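Local atomic coordinates of extracellular solute-binding protein, family 1 (Bifidobacterium longum subsp. infantis ATCC 15697, PDB entry 3OMB), a protein that probably captures an extracellular solute, perhaps a carbohydrate, and delivers it to an ABC transporter for import, and also binds a magnesium ion. Residues I149-S161 against S419-T431. Numbering follows the deposited sequence.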
ATOM      1  N   ILE A 149       8.438 -16.872 -13.953  1.00 27.28           N
ATOM      2  CA  ILE A 149       7.735 -16.581 -12.702  1.00 26.81           C
ATOM      3  C   ILE A 149       8.662 -16.914 -11.556  1.00 26.62           C
ATOM      4  O   ILE A 149       8.864 -18.087 -11.224  1.00 27.15           O
ATOM      5  CB  ILE A 149       6.447 -17.388 -12.570  1.00 26.65           C
ATOM      6  CG1 ILE A 149       5.477 -17.074 -13.706  1.00 26.09           C
ATOM      7  CG2 ILE A 149       5.778 -17.125 -11.192  1.00 26.95           C
ATOM      8  CD1 ILE A 149       4.214 -18.001 -13.706  1.00 26.68           C
ATOM      9  N   TYR A 150       9.263 -15.887 -10.977  1.00 26.01           N
ATOM     10  CA  TYR A 150      10.208 -16.094  -9.899  1.00 25.08           C
ATOM     11  C   TYR A 150       9.587 -15.792  -8.543  1.00 24.53           C
ATOM     12  O   TYR A 150      10.030 -16.317  -7.526  1.00 24.39           O
ATOM     13  CB  TYR A 150      11.449 -15.239 -10.120  1.00 25.32           C
ATOM     14  CG  TYR A 150      12.383 -15.822 -11.156  1.00 26.29           C
ATOM     15  CD1 TYR A 150      12.834 -17.143 -11.048  1.00 26.20           C
ATOM     16  CD2 TYR A 150      12.834 -15.053 -12.230  1.00 26.85           C
ATOM     17  CE1 TYR A 150      13.696 -17.681 -11.970  1.00 27.87           C
ATOM     18  CE2 TYR A 150      13.715 -15.587 -13.168  1.00 26.89           C
ATOM     19  CZ  TYR A 150      14.130 -16.901 -13.027  1.00 27.22           C
ATOM     20  OH  TYR A 150      14.974 -17.458 -13.945  1.00 28.32           O
ATOM     21  N   ALA A 151       8.547 -14.964  -8.538  1.00 23.42           N
ATOM     22  CA  ALA A 151       7.938 -14.520  -7.299  1.00 22.68           C
ATOM     23  C   ALA A 151       6.460 -14.356  -7.539  1.00 21.76           C
ATOM     24  O   ALA A 151       6.054 -13.493  -8.289  1.00 21.18           O
ATOM     25  CB  ALA A 151       8.560 -13.170  -6.829  1.00 22.16           C
ATOM     26  N   ILE A 152       5.661 -15.186  -6.886  1.00 21.28           N
ATOM     27  CA  ILE A 152       4.209 -15.146  -7.073  1.00 20.68           C
ATOM     28  C   ILE A 152       3.590 -14.117  -6.141  1.00 20.08           C
ATOM     29  O   ILE A 152       3.968 -14.013  -4.959  1.00 19.83           O
ATOM     30  CB  ILE A 152       3.595 -16.540  -6.867  1.00 20.98           C
ATOM     31  CG1 ILE A 152       4.428 -17.555  -7.678  1.00 22.15           C
ATOM     32  CG2 ILE A 152       2.107 -16.552  -7.255  1.00 20.54           C
ATOM     33  CD1 ILE A 152       3.800 -18.926  -7.905  1.00 25.85           C
ATOM     34  N   ALA A 153       2.643 -13.359  -6.683  1.00 19.09           N
ATOM     35  CA  ALA A 153       1.910 -12.367  -5.916  1.00 18.71           C
ATOM     36  C   ALA A 153       0.940 -13.030  -4.941  1.00 18.67           C
ATOM     37  O   ALA A 153       0.718 -14.247  -4.964  1.00 17.99           O
ATOM     38  CB  ALA A 153       1.145 -11.413  -6.870  1.00 18.03           C
ATOM     39  N   ASP A 154       0.357 -12.212  -4.080  1.00 19.53           N
ATOM     40  CA  ASP A 154      -0.703 -12.680  -3.185  1.00 20.12           C
ATOM     41  C   ASP A 154      -1.884 -11.703  -3.209  1.00 19.63           C
ATOM     42  O   ASP A 154      -1.770 -10.583  -3.699  1.00 19.65           O
ATOM     43  CB  ASP A 154      -0.143 -12.853  -1.781  1.00 20.32           C
ATOM     44  CG  ASP A 154       0.740 -11.700  -1.373  1.00 23.36           C
ATOM     45  OD1 ASP A 154       0.183 -10.608  -1.089  1.00 27.94           O
ATOM     46  OD2 ASP A 154       1.985 -11.878  -1.346  1.00 23.51           O
ATOM     47  N   GLY A 155      -3.020 -12.134  -2.694  1.00 19.64           N
ATOM     48  CA  GLY A 155      -4.212 -11.284  -2.664  1.00 18.98           C
ATOM     49  C   GLY A 155      -4.983 -11.437  -1.371  1.00 18.66           C
ATOM     50  O   GLY A 155      -5.077 -12.524  -0.837  1.00 18.83           O
ATOM     51  N   ARG A 156      -5.551 -10.329  -0.902  1.00 18.67           N
ATOM     52  CA  ARG A 156      -6.227 -10.207   0.380  1.00 19.47           C
ATOM     53  C   ARG A 156      -7.723 -10.294   0.203  1.00 18.68           C
ATOM     54  O   ARG A 156      -8.444 -10.064   1.161  1.00 18.83           O
ATOM     55  CB  ARG A 156      -6.063  -8.769   0.878  1.00 20.38           C
ATOM     56  CG  ARG A 156      -4.912  -8.420   1.662  1.00 23.08           C
ATOM     57  CD  ARG A 156      -5.310  -7.214   2.513  1.00 25.80           C
ATOM     58  NE  ARG A 156      -4.804  -5.928   2.026  1.00 27.99           N
ATOM     59  CZ  ARG A 156      -4.469  -4.924   2.845  1.00 27.80           C
ATOM     60  NH1 ARG A 156      -4.563  -5.083   4.161  1.00 24.24           N
ATOM     61  NH2 ARG A 156      -4.018  -3.773   2.358  1.00 30.65           N
ATOM     62  N   GLY A 157      -8.201 -10.468  -1.022  1.00 18.29           N
ATOM     63  CA  GLY A 157      -9.651 -10.517  -1.261  1.00 17.52           C
ATOM     64  C   GLY A 157     -10.254  -9.264  -1.862  1.00 17.28           C
ATOM     65  O   GLY A 157      -9.762  -8.156  -1.648  1.00 16.91           O
ATOM     66  N   LYS A 158     -11.333  -9.452  -2.613  1.00 17.31           N
ATOM     67  CA  LYS A 158     -12.019  -8.382  -3.310  1.00 17.47           C
ATOM     68  C   LYS A 158     -12.508  -7.274  -2.363  1.00 17.86           C
ATOM     69  O   LYS A 158     -12.749  -6.140  -2.794  1.00 18.15           O
ATOM     70  CB  LYS A 158     -13.199  -8.952  -4.116  1.00 17.24           C
ATOM     71  CG  LYS A 158     -14.346  -9.522  -3.237  1.00 17.10           C
ATOM     72  CD  LYS A 158     -15.459 -10.139  -4.096  1.00 18.91           C
ATOM     73  CE  LYS A 158     -16.688 -10.577  -3.258  1.00 20.72           C
ATOM     74  NZ  LYS A 158     -16.374 -11.800  -2.417  1.00 20.26           N
ATOM     75  N   ALA A 159     -12.682  -7.584  -1.086  1.00 17.90           N
ATOM     76  CA  ALA A 159     -13.084  -6.531  -0.155  1.00 18.72           C
ATOM     77  C   ALA A 159     -12.016  -5.434  -0.110  1.00 18.73           C
ATOM     78  O   ALA A 159     -12.311  -4.301   0.229  1.00 19.99           O
ATOM     79  CB  ALA A 159     -13.357  -7.108   1.237  1.00 18.32           C
ATOM     80  N   TYR A 160     -10.783  -5.769  -0.481  1.00 18.96           N
ATOM     81  CA  TYR A 160      -9.677  -4.807  -0.440  1.00 18.64           C
ATOM     82  C   TYR A 160      -9.330  -4.271  -1.831  1.00 18.81           C
ATOM     83  O   TYR A 160      -8.290  -3.648  -2.016  1.00 18.53           O
ATOM     84  CB  TYR A 160      -8.437  -5.441   0.199  1.00 18.51           C
ATOM     85  CG  TYR A 160      -8.571  -5.708   1.684  1.00 18.31           C
ATOM     86  CD1 TYR A 160      -8.183  -4.747   2.610  1.00 17.45           C
ATOM     87  CD2 TYR A 160      -9.085  -6.911   2.157  1.00 18.01           C
ATOM     88  CE1 TYR A 160      -8.298  -4.963   3.955  1.00 18.08           C
ATOM     89  CE2 TYR A 160      -9.213  -7.143   3.525  1.00 20.05           C
ATOM     90  CZ  TYR A 160      -8.802  -6.154   4.416  1.00 20.09           C
ATOM     91  OH  TYR A 160      -8.886  -6.341   5.778  1.00 22.15           O
ATOM     92  N   SER A 161     -10.213  -4.479  -2.803  1.00 18.87           N
ATOM     93  CA  SER A 161      -9.882  -4.120  -4.181  1.00 19.94           C
ATOM     94  C   SER A 161      -9.739  -2.597  -4.420  1.00 19.40           C
ATOM     95  O   SER A 161      -9.036  -2.191  -5.344  1.00 20.21           O
ATOM     96  CB  SER A 161     -10.896  -4.726  -5.167  1.00 20.23           C
ATOM     97  OG  SER A 161     -12.127  -4.041  -5.023  1.00 21.60           O
ATOM     98  N   SER A 419      -1.903 -12.049   8.457  1.00 24.08           N
ATOM     99  CA  SER A 419      -2.638 -10.815   8.144  1.00 23.81           C
ATOM    100  C   SER A 419      -2.250 -10.340   6.742  1.00 23.63           C
ATOM    101  O   SER A 419      -2.254 -11.149   5.794  1.00 23.41           O
ATOM    102  CB  SER A 419      -2.393  -9.739   9.226  1.00 24.06           C
ATOM    103  OG  SER A 419      -3.310  -8.655   9.068  1.00 24.99           O
ATOM    104  N   GLU A 420      -1.889  -9.069   6.590  1.00 23.32           N
ATOM    105  CA  GLU A 420      -1.548  -8.568   5.259  1.00 24.44           C
ATOM    106  C   GLU A 420      -0.276  -9.216   4.640  1.00 23.74           C
ATOM    107  O   GLU A 420      -0.014  -9.039   3.455  1.00 24.01           O
ATOM    108  CB  GLU A 420      -1.475  -7.022   5.223  1.00 24.68           C
ATOM    109  CG  GLU A 420      -0.118  -6.428   5.651  1.00 28.16           C
ATOM    110  CD  GLU A 420       0.055  -6.299   7.163  1.00 30.60           C
ATOM    111  OE1 GLU A 420      -0.899  -6.606   7.899  1.00 32.46           O
ATOM    112  OE2 GLU A 420       1.155  -5.883   7.617  1.00 32.09           O
ATOM    113  N   LEU A 421       0.494  -9.955   5.442  1.00 22.94           N
ATOM    114  CA  LEU A 421       1.679 -10.681   4.952  1.00 22.49           C
ATOM    115  C   LEU A 421       1.357 -12.110   4.520  1.00 21.88           C
ATOM    116  O   LEU A 421       2.254 -12.956   4.422  1.00 21.74           O
ATOM    117  CB  LEU A 421       2.791 -10.692   6.007  1.00 22.69           C
ATOM    118  CG  LEU A 421       3.449  -9.333   6.263  1.00 23.86           C
ATOM    119  CD1 LEU A 421       4.134  -9.325   7.610  1.00 25.43           C
ATOM    120  CD2 LEU A 421       4.433  -8.954   5.134  1.00 24.69           C
ATOM    121  N   LEU A 422       0.082 -12.382   4.245  1.00 20.87           N
ATOM    122  CA  LEU A 422      -0.296 -13.712   3.797  1.00 20.27           C
ATOM    123  C   LEU A 422       0.326 -13.929   2.415  1.00 20.18           C
ATOM    124  O   LEU A 422       0.550 -12.980   1.638  1.00 19.98           O
ATOM    125  CB  LEU A 422      -1.812 -13.857   3.727  1.00 20.31           C
ATOM    126  CG  LEU A 422      -2.472 -13.465   2.394  1.00 21.30           C
ATOM    127  CD1 LEU A 422      -3.863 -14.086   2.267  1.00 20.29           C
ATOM    128  CD2 LEU A 422      -2.540 -11.975   2.247  1.00 22.00           C
ATOM    129  N   VAL A 423       0.631 -15.179   2.123  1.00 19.62           N
ATOM    130  CA  VAL A 423       1.117 -15.528   0.818  1.00 19.37           C
ATOM    131  C   VAL A 423       0.150 -16.614   0.355  1.00 19.23           C
ATOM    132  O   VAL A 423       0.187 -17.746   0.826  1.00 20.42           O
ATOM    133  CB  VAL A 423       2.572 -15.994   0.926  1.00 19.23           C
ATOM    134  CG1 VAL A 423       3.089 -16.453  -0.395  1.00 19.00           C
ATOM    135  CG2 VAL A 423       3.438 -14.850   1.423  1.00 19.29           C
ATOM    136  N   GLY A 424      -0.742 -16.248  -0.550  1.00 18.79           N
ATOM    137  CA  GLY A 424      -1.901 -17.068  -0.881  1.00 18.10           C
ATOM    138  C   GLY A 424      -2.862 -16.099  -1.525  1.00 18.18           C
ATOM    139  O   GLY A 424      -2.454 -15.021  -1.936  1.00 18.37           O
ATOM    140  N   TRP A 425      -4.125 -16.468  -1.641  1.00 18.00           N
ATOM    141  CA  TRP A 425      -5.094 -15.560  -2.230  1.00 18.19           C
ATOM    142  C   TRP A 425      -6.486 -15.862  -1.687  1.00 18.34           C
ATOM    143  O   TRP A 425      -6.821 -17.008  -1.469  1.00 18.53           O
ATOM    144  CB  TRP A 425      -5.059 -15.599  -3.758  1.00 17.42           C
ATOM    145  CG  TRP A 425      -5.692 -16.819  -4.400  1.00 18.00           C
ATOM    146  CD1 TRP A 425      -5.270 -18.119  -4.285  1.00 18.22           C
ATOM    147  CD2 TRP A 425      -6.844 -16.844  -5.260  1.00 17.20           C
ATOM    148  NE1 TRP A 425      -6.079 -18.943  -5.026  1.00 19.80           N
ATOM    149  CE2 TRP A 425      -7.067 -18.195  -5.618  1.00 19.21           C
ATOM    150  CE3 TRP A 425      -7.718 -15.859  -5.751  1.00 18.03           C
ATOM    151  CZ2 TRP A 425      -8.117 -18.593  -6.466  1.00 20.29           C
ATOM    152  CZ3 TRP A 425      -8.777 -16.256  -6.602  1.00 18.18           C
ATOM    153  CH2 TRP A 425      -8.968 -17.614  -6.938  1.00 19.14           C
ATOM    154  N   ILE A 426      -7.266 -14.814  -1.432  1.00 18.80           N
ATOM    155  CA  ILE A 426      -8.643 -14.969  -0.975  1.00 18.84           C
ATOM    156  C   ILE A 426      -9.499 -14.873  -2.215  1.00 19.29           C
ATOM    157  O   ILE A 426      -9.548 -13.801  -2.845  1.00 18.97           O
ATOM    158  CB  ILE A 426      -9.091 -13.854   0.007  1.00 18.77           C
ATOM    159  CG1 ILE A 426      -8.173 -13.775   1.239  1.00 19.20           C
ATOM    160  CG2 ILE A 426     -10.573 -14.067   0.446  1.00 17.50           C
ATOM    161  CD1 ILE A 426      -8.184 -14.988   2.088  1.00 20.96           C
ATOM    162  N   PRO A 427     -10.176 -15.984  -2.575  1.00 19.49           N
ATOM    163  CA  PRO A 427     -10.942 -16.039  -3.831  1.00 19.91           C
ATOM    164  C   PRO A 427     -12.239 -15.226  -3.739  1.00 20.60           C
ATOM    165  O   PRO A 427     -12.751 -15.017  -2.631  1.00 20.87           O
ATOM    166  CB  PRO A 427     -11.236 -17.526  -3.991  1.00 19.60           C
ATOM    167  CG  PRO A 427     -11.317 -18.038  -2.512  1.00 19.77           C
ATOM    168  CD  PRO A 427     -10.309 -17.215  -1.762  1.00 19.19           C
ATOM    169  N   ASP A 428     -12.766 -14.780  -4.884  1.00 21.04           N
ATOM    170  CA  ASP A 428     -13.978 -13.946  -4.891  1.00 21.77           C
ATOM    171  C   ASP A 428     -15.188 -14.673  -4.337  1.00 23.07           C
ATOM    172  O   ASP A 428     -16.134 -14.035  -3.834  1.00 22.42           O
ATOM    173  CB  ASP A 428     -14.309 -13.434  -6.273  1.00 21.73           C
ATOM    174  CG  ASP A 428     -13.376 -12.321  -6.725  1.00 23.41           C
ATOM    175  OD1 ASP A 428     -12.579 -11.815  -5.885  1.00 23.11           O
ATOM    176  OD2 ASP A 428     -13.445 -11.966  -7.928  1.00 24.35           O
ATOM    177  N   GLU A 429     -15.164 -16.000  -4.415  1.00 23.75           N
ATOM    178  CA  GLU A 429     -16.303 -16.775  -3.923  1.00 25.61           C
ATOM    179  C   GLU A 429     -16.350 -16.798  -2.382  1.00 24.77           C
ATOM    180  O   GLU A 429     -17.356 -17.178  -1.817  1.00 24.95           O
ATOM    181  CB  GLU A 429     -16.378 -18.180  -4.583  1.00 26.18           C
ATOM    182  CG  GLU A 429     -15.122 -19.037  -4.432  1.00 29.21           C
ATOM    183  CD  GLU A 429     -14.029 -18.816  -5.522  1.00 34.00           C
ATOM    184  OE1 GLU A 429     -14.007 -17.774  -6.244  1.00 30.87           O
ATOM    185  OE2 GLU A 429     -13.148 -19.724  -5.624  1.00 38.92           O
ATOM    186  N   ALA A 430     -15.279 -16.358  -1.710  1.00 24.01           N
ATOM    187  CA  ALA A 430     -15.269 -16.316  -0.244  1.00 23.81           C
ATOM    188  C   ALA A 430     -15.958 -15.070   0.307  1.00 24.20           C
ATOM    189  O   ALA A 430     -15.699 -13.959  -0.155  1.00 23.13           O
ATOM    190  CB  ALA A 430     -13.873 -16.382   0.283  1.00 23.38           C
ATOM    191  N   THR A 431     -16.838 -15.282   1.284  1.00 25.01           N
ATOM    192  CA  THR A 431     -17.523 -14.221   2.010  1.00 25.90           C
ATOM    193  C   THR A 431     -17.065 -14.283   3.459  1.00 26.19           C
ATOM    194  O   THR A 431     -17.264 -15.295   4.136  1.00 26.36           O
ATOM    195  CB  THR A 431     -19.089 -14.345   1.932  1.00 26.28           C
ATOM    196  OG1 THR A 431     -19.495 -14.378   0.564  1.00 27.53           O
ATOM    197  CG2 THR A 431     -19.787 -13.143   2.622  1.00 27.12           C
TER
HETATM  198  O   HOH W   1      -7.465 -11.787  -3.557  1.00 22.25           O
HETATM  199  O   HOH W   2     -13.808 -12.454  -1.369  1.00 18.49           O
HETATM  200  O   HOH W   3     -11.557 -12.118  -3.450  1.00 24.16           O
HETATM  201  O   HOH W   4     -18.707 -12.264  -1.163  1.00 24.95           O
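Asp154 sets its side chain against the backbone of Leu422, Val423 and Gly424. Its CB lies 3.2 Å from Gly424 O. Its CG sits between the backbone N and the carbonyl carbon (chi1 44°), which brings the carboxylate beside Leu422 O. The carboxylate oxygen OD2 and Leu422 O are both acceptors, so they do not bond.

Gly155 makes the two direct backbone bonds. Its N donates to Gly424 O at 3.0 Å, in the carbonyl plane. Its O accepts from Ile426 N at 3.2 Å. That donor stands 52° out of the carbonyl plane and the bond is bent. Trp425 CA adds a CA-H...O contact to the same oxygen, and Leu422 CD1 packs near it.

The guanidinium of Arg156 passes obliquely by Glu420 CB, with NH1 3.8 Å from it. The polar ends bond to others: Arg156 NE to Ser347 O, Glu420 OE2 in a salt bridge to Arg79. Arg156 CD lies over the centre of the Tyr160 ring, and Tyr160 CD1 sits above the rim of the guanidinium. Strand 152-155 pairs antiparallel with strand 349-350. The loop leading from helix 403-411 to strand 431-433 runs beside strand 152-155. The family assignment is consistent with the two-lobed type 2 periplasmic-binding-protein fold. The magnesium site is remote.

Gly157 CA rests on Ile426 CB at 3.6 Å. Water 1 bridges Gly157 N to Ile426 O.

Lys158 lays its CB against Asp428 OD1, an oxygen that also forms a salt bridge with Lys135. The lysine side chain then runs extended and bends at its last torsion (chi4 -71°). This places NZ 2.7 Å from Asp428 O, at the type I turn Pro427-Ala430. NZ also donates to waters 2 and 4. Water 3 accepts from Lys158 N at 2.8 Å and lies within bonding distance of Ile426 O and Asp428 OD1.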